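Local coordinates for protein peptidase S8 and S53, subtilisin, kexin, sedolisin (Mycobacterium smegmatis, PDB 4KG7) that probably cleaves proteins as the subtilisin-type serine endopeptidase MycP3, a mycosin of the ESX-3 type VII secretion system, at residues G18-A23 and V165-D170; V37-D42 and D310-L315; N84-G89 and R129-R134; A284-N289 and A365-P370; V345-T350 and V371-W376. All blocks are in the same frame, centred on the assembly; numbering follows the deposited sequence. Where two conformers were deposited one is given.

Contact 1 of 5, residues G18-A23 and V165-D170; sequences GTAGPA and VVRAAD
Gly18 and Arg167 form a polar surface contact in which the irregular chain leading to strand 26-28 lies against the C-terminal turns of helix 150-170. The main-chain atoms Gly18 CA and Arg167 CA approach to 4.1 Å, a closeness made possible by the absence of a side chain on Gly18. Arg167 CG stands anti to the backbone N (chi1 -172°), and the chain runs on extended to NE, passing alongside the Gly18 carbonyl, with Arg167 CD 3.4 Å from Gly18 O. At the end, Arg167 NH1 donates to Gly18 O over 2.9 Å in a fairly straight bond (161° at the hydrogen). The oxygen sits in the guanidinium plane, whereas NH1 is tilted 31° from the plane of the carbonyl. Ala20 CB lies over the centre of one guanidinium face, 3.9 Å from Arg167 CZ. With Arg167 NE bonded to Gly88 O, two backbone carbonyls fix the rotation of the group. One residue earlier on the helix, Val166 CG1 meets Gly18 N at 3.7 Å. Arg163, on the same helix, continues the grip by donating to Thr19 O and Gly21 O. Val165 and Ala168 face strands 68-73 and 175-178, so the N-terminal segment is laid on an outer helix of the alpha/beta/alpha subtilisin fold.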
# COMPACT_ATOMS: atom_id res chain seq x y z
N GLY A 18 9.02 -15.34 9.61
CA GLY A 18 8.49 -14.02 9.90
C GLY A 18 9.17 -13.27 11.06
O GLY A 18 8.62 -12.33 11.58
N THR A 19 10.37 -13.68 11.42
CA THR A 19 11.19 -13.02 12.43
C THR A 19 11.26 -11.55 12.14
O THR A 19 11.40 -11.14 10.98
CB THR A 19 12.62 -13.61 12.37
OG1 THR A 19 12.56 -15.05 12.39
CG2 THR A 19 13.52 -13.13 13.51
N ALA A 20 11.17 -10.74 13.19
CA ALA A 20 11.33 -9.31 13.03
C ALA A 20 12.80 -8.91 13.20
O ALA A 20 13.66 -9.76 13.33
CB ALA A 20 10.42 -8.57 14.01
N GLY A 21 13.05 -7.61 13.15
CA GLY A 21 14.38 -7.04 13.38
C GLY A 21 15.16 -6.77 12.10
O GLY A 21 15.02 -7.46 11.11
N PRO A 22 16.04 -5.77 12.13
CA PRO A 22 16.87 -5.47 10.97
C PRO A 22 17.98 -6.52 10.79
O PRO A 22 18.35 -7.17 11.76
CB PRO A 22 17.47 -4.11 11.33
CG PRO A 22 17.60 -4.18 12.80
CD PRO A 22 16.31 -4.83 13.24
N ALA A 23 18.51 -6.62 9.58
CA ALA A 23 19.58 -7.57 9.28
C ALA A 23 20.90 -7.11 9.89
O ALA A 23 21.75 -7.94 10.23
CB ALA A 23 19.71 -7.75 7.78
N VAL A 165 5.91 -9.87 5.38
CA VAL A 165 4.73 -10.44 4.74
C VAL A 165 4.34 -11.75 5.41
O VAL A 165 3.18 -11.97 5.71
CB VAL A 165 4.95 -10.60 3.21
CG1 VAL A 165 3.96 -11.57 2.58
CG2 VAL A 165 4.94 -9.24 2.51
N VAL A 166 5.32 -12.62 5.63
CA VAL A 166 5.09 -13.85 6.36
C VAL A 166 4.58 -13.55 7.76
O VAL A 166 3.64 -14.19 8.23
CB VAL A 166 6.36 -14.69 6.42
CG1 VAL A 166 6.15 -15.85 7.39
CG2 VAL A 166 6.69 -15.16 5.02
N ARG A 167 5.20 -12.60 8.45
CA ARG A 167 4.77 -12.24 9.81
C ARG A 167 3.32 -11.75 9.83
O ARG A 167 2.53 -12.20 10.65
CB ARG A 167 5.71 -11.18 10.36
CG ARG A 167 5.50 -10.83 11.82
CD ARG A 167 6.48 -9.74 12.23
NE ARG A 167 6.46 -9.55 13.68
CZ ARG A 167 7.05 -10.36 14.58
NH1 ARG A 167 7.81 -11.38 14.19
NH2 ARG A 167 6.96 -10.08 15.89
N ALA A 168 2.96 -10.89 8.89
CA ALA A 168 1.59 -10.39 8.79
C ALA A 168 0.60 -11.53 8.60
O ALA A 168 -0.42 -11.59 9.25
CB ALA A 168 1.48 -9.41 7.65
N ALA A 169 0.90 -12.41 7.65
CA ALA A 169 0.01 -13.55 7.36
C ALA A 169 -0.13 -14.43 8.57
O ALA A 169 -1.25 -14.83 8.92
CB ALA A 169 0.53 -14.35 6.17
N ASP A 170 0.98 -14.73 9.23
CA ASP A 170 0.95 -15.63 10.38
C ASP A 170 0.26 -15.02 11.57
O ASP A 170 -0.25 -15.76 12.41
CB ASP A 170 2.35 -16.11 10.73
CG ASP A 170 2.85 -17.12 9.77
OD1 ASP A 170 2.06 -17.61 8.92
OD2 ASP A 170 4.05 -17.46 9.85

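Contact 2 of 5, residues V37-D42 and D310-L315; sequences VLPGTD and DRLVPL
Leu38 reaches over to Leu312 and Pro314, its two methyl groups dividing the task. Leu38 CD1 rests 3.8 Å from Leu312 CB, and Leu38 CD2 meets Pro314 CG at 3.9 Å. Leu38 CG is anti to the backbone N (chi1 -173°), and the side chain slides past that of Leu312 in the opposite direction. Leu312 in turn sends CD1 back over the main chain of the loop, where it lies 3.6 Å from Val37 O and 3.9 Å from Pro39 CD; the proline ring and the leucine cross at about a right angle. No hydrogen bond joins the two segments, so the contact is one of apolar side chains at the protein surface. The loop residues are presented by a type II beta turn from Leu38 to Thr41, with Gly40 at the third position in the positive-phi conformation that suits glycine. The turn is closed by Thr41 N, 3.2 Å from Leu38 O, and by Thr41 OG1, which donates to the same oxygen at 2.6 Å, in the carbonyl plane on a lone pair. Asn303 holds the turn from outside, accepting from Leu38 N through OD1 and pairing with Thr41 OG1 through ND2. It belongs to strand 301-306, the antiparallel partner of edge strand 312-314, to which Val313 is bonded through Leu305. Ala304 of that strand touches both Leu38 and Leu312. Val313 points away from the loop, and its side chain is about 11 Å from that of His104, a predicted charge-relay residue.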
# COMPACT_ATOMS: atom_id res chain seq x y z
N VAL A 37 -1.28 20.33 8.91
CA VAL A 37 -2.37 20.95 8.15
C VAL A 37 -1.82 21.98 7.17
O VAL A 37 -1.13 22.91 7.55
CB VAL A 37 -3.42 21.57 9.10
CG1 VAL A 37 -4.53 22.26 8.35
CG2 VAL A 37 -4.02 20.48 9.99
N LEU A 38 -2.21 21.85 5.90
CA LEU A 38 -1.82 22.78 4.87
C LEU A 38 -2.59 24.09 5.05
O LEU A 38 -3.81 24.07 5.04
CB LEU A 38 -2.14 22.15 3.51
CG LEU A 38 -1.66 22.88 2.27
CD1 LEU A 38 -0.14 22.97 2.27
CD2 LEU A 38 -2.18 22.13 1.05
N PRO A 39 -1.89 25.23 5.20
CA PRO A 39 -2.64 26.45 5.38
C PRO A 39 -3.60 26.76 4.23
O PRO A 39 -3.30 26.49 3.06
CB PRO A 39 -1.55 27.51 5.51
CG PRO A 39 -0.41 26.77 6.13
CD PRO A 39 -0.46 25.43 5.49
N GLY A 40 -4.78 27.25 4.59
CA GLY A 40 -5.78 27.56 3.59
C GLY A 40 -6.72 26.43 3.27
O GLY A 40 -7.64 26.60 2.46
N THR A 41 -6.50 25.27 3.88
CA THR A 41 -7.38 24.13 3.67
C THR A 41 -8.26 23.91 4.90
O THR A 41 -7.98 24.41 5.98
CB THR A 41 -6.60 22.82 3.40
OG1 THR A 41 -5.83 22.46 4.55
CG2 THR A 41 -5.71 22.95 2.17
N ASP A 42 -9.30 23.11 4.70
CA ASP A 42 -10.18 22.69 5.76
C ASP A 42 -10.18 21.15 5.74
O ASP A 42 -11.00 20.53 5.04
CB ASP A 42 -11.59 23.23 5.53
CG ASP A 42 -12.56 22.79 6.59
OD1 ASP A 42 -12.11 22.21 7.62
OD2 ASP A 42 -13.76 22.99 6.37
N ASP A 310 11.28 23.26 3.75
CA ASP A 310 10.24 23.19 4.76
C ASP A 310 8.94 23.86 4.36
O ASP A 310 8.22 24.34 5.22
CB ASP A 310 10.76 23.76 6.10
CG ASP A 310 11.54 22.75 6.89
OD1 ASP A 310 11.14 21.55 6.89
OD2 ASP A 310 12.53 23.13 7.50
N ARG A 311 8.63 23.87 3.07
CA ARG A 311 7.30 24.30 2.63
C ARG A 311 6.37 23.11 2.57
O ARG A 311 6.75 22.04 2.08
CB ARG A 311 7.37 24.99 1.28
CG ARG A 311 8.24 26.24 1.28
CD ARG A 311 7.82 27.29 2.30
NE ARG A 311 6.51 27.89 2.01
CZ ARG A 311 6.29 28.83 1.09
NH1 ARG A 311 7.30 29.32 0.36
NH2 ARG A 311 5.06 29.31 0.91
N LEU A 312 5.15 23.29 3.05
CA LEU A 312 4.21 22.18 3.09
C LEU A 312 3.62 21.92 1.71
O LEU A 312 3.38 22.85 0.94
CB LEU A 312 3.10 22.45 4.09
CG LEU A 312 3.49 22.39 5.56
CD1 LEU A 312 2.28 22.76 6.41
CD2 LEU A 312 4.00 21.01 5.93
N VAL A 313 3.41 20.64 1.42
CA VAL A 313 2.82 20.20 0.17
C VAL A 313 1.77 19.16 0.50
O VAL A 313 1.86 18.47 1.53
CB VAL A 313 3.87 19.63 -0.80
CG1 VAL A 313 4.87 20.71 -1.19
CG2 VAL A 313 4.56 18.42 -0.20
N PRO A 314 0.76 19.02 -0.38
CA PRO A 314 -0.31 18.03 -0.09
C PRO A 314 0.22 16.60 -0.09
O PRO A 314 1.31 16.30 -0.62
CB PRO A 314 -1.31 18.25 -1.23
CG PRO A 314 -1.04 19.61 -1.73
CD PRO A 314 0.43 19.83 -1.56
N LEU A 315 -0.54 15.75 0.57
CA LEU A 315 -0.26 14.32 0.56
C LEU A 315 -0.77 13.75 -0.75
O LEU A 315 -1.97 13.79 -1.02
CB LEU A 315 -0.93 13.63 1.74
CG LEU A 315 -0.55 14.17 3.13
CD1 LEU A 315 -1.26 13.42 4.25
CD2 LEU A 315 0.94 14.11 3.36

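Contact 3 of 5, residues N84-G89 and R129-R134; sequences NVEAGG and RLISIR
Val85 and Leu130, Glu86 and Ile131, and Ala87 and Ser132 pair as parallel bridges between strands whose axes approach to 4.5 Å at an angle of 31°. Leu130 N bonds to Asn84 O, Glu86 N to Leu130 O at 2.8 Å, and Ser132 N to Glu86 O. Beyond this the regular pattern slips: Gly88 N makes a weak bond to Ser132 O, and Arg134 N bonds to Gly89 O rather than Gly88 O. One extra residue is thus accommodated in the first strand, consistent with a bulge, where Gly88 CA fits against Ile131 CG2 at 3.6 Å. On the face toward helix 104-113, Val85 CG2 is 4.1 Å from Leu130 CD1, while Val85 CG1 (anti to the backbone N, chi1 -166°) meets Ser132 CB at 3.9 Å. On the other face, in the conformer given, extended Glu86 lies beside Ile131, pointing the same way, with Glu86 OE1 3.4 Å from Ile131 CG1. That Glu86 OE1 also faces Arg129 NH1 near the guanidinium plane, in a long and less certain salt bridge of 3.7 Å. The pair of strands belongs to a beta-alpha-beta unit with helix 104-113 as its connection. Ser132 OG is bonded to Gly97 O, and its side chain lies about 6 Å from that of Asp73 of the predicted charge relay. Main-chain bonding therefore carries the joint; the long ion pair, at the partly exposed Glu86 with its two conformers, is likely to contribute modestly.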
# COMPACT_ATOMS: atom_id res chain seq x y z
N ASN A 84 -7.35 1.43 17.28
CA ASN A 84 -7.59 0.06 16.84
C ASN A 84 -6.34 -0.54 16.20
O ASN A 84 -6.45 -1.28 15.20
CB ASN A 84 -8.78 0.01 15.86
CG ASN A 84 -8.63 0.95 14.66
OD1 ASN A 84 -8.05 2.02 14.76
ND2 ASN A 84 -9.22 0.55 13.53
N VAL A 85 -5.16 -0.21 16.76
CA VAL A 85 -3.87 -0.70 16.20
C VAL A 85 -3.07 -1.60 17.13
O VAL A 85 -2.74 -1.24 18.28
CB VAL A 85 -2.96 0.46 15.77
CG1 VAL A 85 -1.82 -0.06 14.90
CG2 VAL A 85 -3.75 1.54 15.06
N GLU A 86 -2.73 -2.76 16.61
CA GLU A 86 -2.03 -3.84 17.30
C GLU A 86 -0.55 -3.79 16.90
O GLU A 86 -0.24 -3.53 15.73
CB GLU A 86 -2.67 -5.20 16.89
CG GLU A 86 -1.94 -6.46 17.38
CD GLU A 86 -2.57 -7.76 16.88
OE1 GLU A 86 -3.65 -7.74 16.25
OE2 GLU A 86 -1.97 -8.83 17.10
N ALA A 87 0.34 -4.08 17.83
CA ALA A 87 1.76 -4.15 17.55
C ALA A 87 2.10 -5.33 16.65
O ALA A 87 1.70 -6.45 16.95
CB ALA A 87 2.50 -4.28 18.86
N GLY A 88 2.86 -5.07 15.58
CA GLY A 88 3.34 -6.12 14.70
C GLY A 88 4.85 -6.14 14.57
O GLY A 88 5.37 -6.97 13.84
N GLY A 89 5.55 -5.26 15.28
CA GLY A 89 7.00 -5.31 15.33
C GLY A 89 7.70 -4.36 14.37
O GLY A 89 7.07 -3.52 13.73
N ARG A 129 -9.59 -4.09 12.39
CA ARG A 129 -8.45 -3.91 13.28
C ARG A 129 -7.20 -3.84 12.43
O ARG A 129 -7.14 -4.41 11.36
CB ARG A 129 -8.37 -5.07 14.24
CG ARG A 129 -9.39 -4.92 15.36
CD ARG A 129 -9.28 -6.02 16.39
NE ARG A 129 -9.50 -7.37 15.83
CZ ARG A 129 -8.55 -8.20 15.40
NH1 ARG A 129 -7.26 -7.87 15.39
NH2 ARG A 129 -8.91 -9.40 14.94
N LEU A 130 -6.23 -3.09 12.91
CA LEU A 130 -5.00 -2.95 12.19
C LEU A 130 -3.87 -3.60 12.97
O LEU A 130 -3.88 -3.59 14.19
CB LEU A 130 -4.64 -1.47 12.04
CG LEU A 130 -5.66 -0.67 11.23
CD1 LEU A 130 -5.33 0.81 11.35
CD2 LEU A 130 -5.67 -1.13 9.80
N ILE A 131 -2.92 -4.18 12.24
CA ILE A 131 -1.61 -4.57 12.80
C ILE A 131 -0.56 -3.72 12.11
O ILE A 131 -0.50 -3.70 10.85
CB ILE A 131 -1.30 -6.05 12.55
CG1 ILE A 131 -2.32 -6.95 13.22
CG2 ILE A 131 0.09 -6.39 13.07
CD1 ILE A 131 -2.30 -8.36 12.68
N SER A 132 0.25 -3.01 12.89
CA SER A 132 1.34 -2.20 12.33
C SER A 132 2.69 -2.91 12.42
O SER A 132 3.14 -3.22 13.51
CB SER A 132 1.48 -0.90 13.08
OG SER A 132 2.55 -0.18 12.54
N ILE A 133 3.31 -3.12 11.27
CA ILE A 133 4.66 -3.69 11.18
C ILE A 133 5.53 -2.61 10.54
O ILE A 133 5.30 -2.22 9.38
CB ILE A 133 4.69 -4.96 10.29
CG1 ILE A 133 3.81 -6.05 10.90
CG2 ILE A 133 6.11 -5.48 10.13
CD1 ILE A 133 3.58 -7.22 9.96
N ARG A 134 6.49 -2.09 11.27
CA ARG A 134 7.38 -1.10 10.68
C ARG A 134 8.45 -1.84 9.89
O ARG A 134 9.36 -2.43 10.44
CB ARG A 134 8.04 -0.13 11.69
CG ARG A 134 8.96 0.85 10.95
CD ARG A 134 9.37 2.06 11.75
NE ARG A 134 10.27 1.74 12.84
CZ ARG A 134 10.85 2.65 13.61
NH1 ARG A 134 10.67 3.94 13.36
NH2 ARG A 134 11.64 2.27 14.61

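Contact 4 of 5, residues A284-N289 and A365-P370; sequences AAPGEN and AGMVDP
Ala284 and Met367 are bridged through their backbones, with Ala284 CA and Met367 CA 4.5 Å apart, where the end of edge strand 281-286 receives the loop ahead of helix 370-375. Ala284 N donates to Gly366 O at 3.0 Å from well above that carbonyl's plane, and Val368 N donates to Ala284 O at 2.9 Å in a straighter bond (163°). Ala284 O is also approached by Met367 CA at 3.4 Å, a CA-H...O contact. Val368 CG1 lies between its backbone N and carbonyl carbon (chi1 66°), where it meets Ala285 CB at 4.0 Å. The end of Met367 leads away from the strand, although Met367 SD comes within 4.4 Å of Pro286 CG. Leu53 of helix 48-53 packs on Pro286 and Val368, and Tyr324 of helix 318-335 on Ala285 and Pro286. Past the bridge, Asp369 is the N-cap of helix 370-375, its OD1 accepting from Ala372 N. Both polar backbone atoms of Ala284 are thereby satisfied in a wholly buried place, and the apolar side chains of Ala285, Pro286, Met367 and Val368 lie around the bonded pair.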
# COMPACT_ATOMS: atom_id res chain seq x y z
N ALA A 284 -7.31 0.98 -9.33
CA ALA A 284 -6.88 2.29 -8.87
C ALA A 284 -7.76 2.82 -7.78
O ALA A 284 -8.84 2.30 -7.54
CB ALA A 284 -6.83 3.27 -10.02
N ALA A 285 -7.28 3.86 -7.11
CA ALA A 285 -8.13 4.58 -6.13
C ALA A 285 -7.60 6.02 -5.96
O ALA A 285 -6.54 6.35 -6.46
CB ALA A 285 -8.14 3.81 -4.80
N PRO A 286 -8.35 6.87 -5.27
CA PRO A 286 -7.87 8.25 -5.14
C PRO A 286 -6.49 8.37 -4.51
O PRO A 286 -6.23 7.73 -3.49
CB PRO A 286 -8.96 8.91 -4.28
CG PRO A 286 -10.18 8.11 -4.65
CD PRO A 286 -9.66 6.70 -4.65
N GLY A 287 -5.65 9.19 -5.12
CA GLY A 287 -4.28 9.40 -4.65
C GLY A 287 -3.83 10.85 -4.53
O GLY A 287 -2.65 11.11 -4.31
N GLU A 288 -4.76 11.81 -4.56
CA GLU A 288 -4.42 13.24 -4.56
C GLU A 288 -5.13 13.98 -3.43
O GLU A 288 -6.26 13.69 -3.10
CB GLU A 288 -4.78 13.88 -5.90
CG GLU A 288 -4.07 13.26 -7.07
CD GLU A 288 -4.38 13.91 -8.39
OE1 GLU A 288 -4.85 15.09 -8.44
OE2 GLU A 288 -4.18 13.21 -9.41
N ASN A 289 -4.47 15.00 -2.88
CA ASN A 289 -5.07 15.86 -1.84
C ASN A 289 -5.62 15.04 -0.68
O ASN A 289 -6.73 15.28 -0.18
CB ASN A 289 -6.16 16.74 -2.42
CG ASN A 289 -5.66 17.59 -3.58
OD1 ASN A 289 -4.73 18.36 -3.41
ND2 ASN A 289 -6.21 17.35 -4.78
N ALA A 365 -8.06 -2.07 -13.91
CA ALA A 365 -9.50 -2.08 -14.16
C ALA A 365 -10.20 -0.76 -13.80
O ALA A 365 -11.42 -0.64 -13.94
CB ALA A 365 -10.14 -3.27 -13.42
N GLY A 366 -9.45 0.24 -13.38
CA GLY A 366 -10.02 1.56 -13.09
C GLY A 366 -10.28 1.76 -11.61
O GLY A 366 -9.90 0.92 -10.77
N MET A 367 -10.94 2.87 -11.28
CA MET A 367 -11.17 3.21 -9.87
C MET A 367 -12.06 2.16 -9.21
O MET A 367 -13.12 1.78 -9.73
CB MET A 367 -11.80 4.60 -9.70
CG MET A 367 -11.89 5.08 -8.24
SD MET A 367 -12.40 6.80 -8.24
CE MET A 367 -13.96 6.81 -9.11
N VAL A 368 -11.63 1.71 -8.05
CA VAL A 368 -12.40 0.78 -7.24
C VAL A 368 -13.77 1.37 -6.97
O VAL A 368 -13.93 2.60 -6.82
CB VAL A 368 -11.64 0.47 -5.92
CG1 VAL A 368 -11.50 1.70 -5.02
CG2 VAL A 368 -12.22 -0.71 -5.17
N ASP A 369 -14.77 0.49 -6.91
CA ASP A 369 -16.16 0.91 -6.72
C ASP A 369 -16.72 0.10 -5.57
O ASP A 369 -17.23 -1.01 -5.78
CB ASP A 369 -16.98 0.72 -8.00
CG ASP A 369 -18.39 1.27 -7.90
OD1 ASP A 369 -18.95 1.34 -6.77
OD2 ASP A 369 -18.97 1.57 -8.97
N PRO A 370 -16.59 0.63 -4.34
CA PRO A 370 -16.95 -0.15 -3.17
C PRO A 370 -18.38 -0.67 -3.14
O PRO A 370 -18.60 -1.83 -2.83
CB PRO A 370 -16.69 0.82 -2.01
CG PRO A 370 -15.64 1.70 -2.51
CD PRO A 370 -15.90 1.88 -3.97

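Contact 5 of 5, residues V345-T350 and V371-W376; sequences VHRLTT and VAALTW
Arg347 and Trp376 dominate the meeting of helices 341-350 and 370-375, with Ala373 next in buried surface. Arg347 CG stands anti to the backbone N; the chain bends at chi3, turning NE, and the guanidinium lies at the end of the shorter helix. There Arg347 NH1 donates to Ala373 O at 2.7 Å, with the oxygen in the guanidinium plane and a bond close to straight (164°). Arg347 NH1 also reaches Trp376 O at 2.9 Å, and Arg347 NH2 joins it at 3.0 Å from Trp376 O. The two nitrogens thus grip one carbonyl oxygen end-on, approaching from the same face of its plane, in more bent bonds. A cation beside carbonyls at the C-terminal end of a helix would be expected to interact favourably with the negative end of the helix dipole. Trp376 CE3 sits over the centre of the guanidinium, 3.7 Å from Arg347 CZ, but the planes stand 62° apart, so this is not a stack. The far rim of the indole meets His346, with Trp376 CH2 3.8 Å from His346 NE2 and near the imidazole plane. Ala373 supplies its CB as well, 4.2 Å from Leu348 CD2, beside the Arg347 chain. The two short helical segments run at 133° to each other with axes 8.7 Å apart. Helix 318-335 packs against both, its Val332 touching Arg347, Ala373 and Leu374 and its Val328 touching Leu348; Phe336 adds a cation-pi partner for Arg347, and Leu260 of strand 259-265 receives Leu348.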
# COMPACT_ATOMS: atom_id res chain seq x y z
N VAL A 345 -10.22 -10.44 -4.85
CA VAL A 345 -9.54 -9.65 -5.86
C VAL A 345 -10.39 -9.58 -7.15
O VAL A 345 -10.56 -8.54 -7.73
CB VAL A 345 -8.10 -10.17 -6.12
CG1 VAL A 345 -7.51 -9.51 -7.37
CG2 VAL A 345 -7.23 -9.91 -4.89
N HIS A 346 -10.93 -10.71 -7.58
CA HIS A 346 -11.80 -10.74 -8.75
C HIS A 346 -13.00 -9.81 -8.58
O HIS A 346 -13.37 -9.07 -9.49
CB HIS A 346 -12.28 -12.18 -8.99
CG HIS A 346 -13.23 -12.33 -10.14
ND1 HIS A 346 -12.81 -12.46 -11.45
CD2 HIS A 346 -14.58 -12.38 -10.17
CE1 HIS A 346 -13.86 -12.61 -12.23
NE2 HIS A 346 -14.95 -12.53 -11.49
N ARG A 347 -13.61 -9.83 -7.42
CA ARG A 347 -14.75 -8.98 -7.14
C ARG A 347 -14.35 -7.49 -7.23
O ARG A 347 -15.10 -6.66 -7.74
CB ARG A 347 -15.27 -9.36 -5.77
CG ARG A 347 -16.43 -8.56 -5.24
CD ARG A 347 -17.02 -9.27 -4.03
NE ARG A 347 -17.92 -10.36 -4.40
CZ ARG A 347 -19.22 -10.24 -4.62
NH1 ARG A 347 -19.84 -9.06 -4.53
NH2 ARG A 347 -19.92 -11.31 -4.96
N LEU A 348 -13.18 -7.15 -6.69
CA LEU A 348 -12.74 -5.77 -6.70
C LEU A 348 -12.48 -5.32 -8.12
O LEU A 348 -12.86 -4.20 -8.53
CB LEU A 348 -11.48 -5.64 -5.86
CG LEU A 348 -11.68 -5.79 -4.35
CD1 LEU A 348 -10.35 -5.81 -3.65
CD2 LEU A 348 -12.54 -4.67 -3.78
N THR A 349 -11.77 -6.14 -8.89
CA THR A 349 -11.40 -5.70 -10.24
C THR A 349 -12.58 -5.76 -11.22
O THR A 349 -12.74 -4.89 -12.05
CB THR A 349 -10.21 -6.47 -10.82
OG1 THR A 349 -10.53 -7.87 -10.90
CG2 THR A 349 -8.97 -6.28 -10.00
N THR A 350 -13.43 -6.78 -11.11
CA THR A 350 -14.52 -6.93 -12.09
C THR A 350 -15.59 -5.86 -11.90
O THR A 350 -16.36 -5.58 -12.83
CB THR A 350 -15.14 -8.33 -12.02
OG1 THR A 350 -15.79 -8.51 -10.77
CG2 THR A 350 -14.11 -9.37 -12.18
N VAL A 371 -19.36 0.16 -3.49
CA VAL A 371 -20.76 -0.29 -3.44
C VAL A 371 -21.00 -1.40 -4.46
O VAL A 371 -21.67 -2.40 -4.18
CB VAL A 371 -21.74 0.88 -3.60
CG1 VAL A 371 -23.14 0.36 -3.83
CG2 VAL A 371 -21.68 1.80 -2.38
N ALA A 372 -20.43 -1.24 -5.65
CA ALA A 372 -20.57 -2.28 -6.68
C ALA A 372 -19.93 -3.58 -6.20
O ALA A 372 -20.48 -4.67 -6.38
CB ALA A 372 -19.94 -1.83 -7.97
N ALA A 373 -18.75 -3.48 -5.58
CA ALA A 373 -18.06 -4.67 -5.06
C ALA A 373 -18.86 -5.37 -3.97
O ALA A 373 -18.86 -6.61 -3.85
CB ALA A 373 -16.67 -4.31 -4.57
N LEU A 374 -19.59 -4.58 -3.19
CA LEU A 374 -20.34 -5.10 -2.08
C LEU A 374 -21.69 -5.65 -2.49
O LEU A 374 -22.31 -6.33 -1.70
CB LEU A 374 -20.49 -4.02 -1.00
CG LEU A 374 -19.18 -3.76 -0.25
CD1 LEU A 374 -19.20 -2.40 0.43
CD2 LEU A 374 -18.85 -4.84 0.77
N THR A 375 -22.15 -5.35 -3.70
CA THR A 375 -23.47 -5.80 -4.13
C THR A 375 -23.50 -6.71 -5.36
O THR A 375 -24.57 -7.23 -5.72
CB THR A 375 -24.36 -4.58 -4.40
OG1 THR A 375 -23.76 -3.78 -5.41
CG2 THR A 375 -24.54 -3.76 -3.14
N TRP A 376 -22.37 -6.90 -6.01
CA TRP A 376 -22.29 -7.73 -7.20
C TRP A 376 -22.65 -9.19 -6.91
O TRP A 376 -22.30 -9.73 -5.86
CB TRP A 376 -20.88 -7.64 -7.79
CG TRP A 376 -20.66 -8.44 -9.04
CD1 TRP A 376 -21.19 -8.21 -10.28
CD2 TRP A 376 -19.81 -9.59 -9.18
NE1 TRP A 376 -20.73 -9.15 -11.18
CE2 TRP A 376 -19.88 -10.01 -10.53
CE3 TRP A 376 -18.99 -10.30 -8.29
CZ2 TRP A 376 -19.18 -11.12 -11.01
CZ3 TRP A 376 -18.28 -11.40 -8.76
CH2 TRP A 376 -18.38 -11.80 -10.11

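From the N terminus, 18-23 joins helix 150-170 in contact 1, closing a loop within which contact 3 is nested; the two touch, helix 150-170 packing on the edge of the parallel sheet. The following 37-42 loop closes on strand 312-314 in contact 2, crossing contact 1 and also enclosing contact 3. Contact 3 itself closes the beta-alpha-beta loop between strands 85-90 and 129-134. Contact 4 crosses contact 2, tying edge strand 281-286 to the chain's C-terminal part, and meets it through Asn289 and Pro314. Contact 5 crosses contact 4 and touches it, joining the last two helices. Contacts 3 and 4 involve the two outermost strands of the parallel sheet, on opposite sides of the chain's centre.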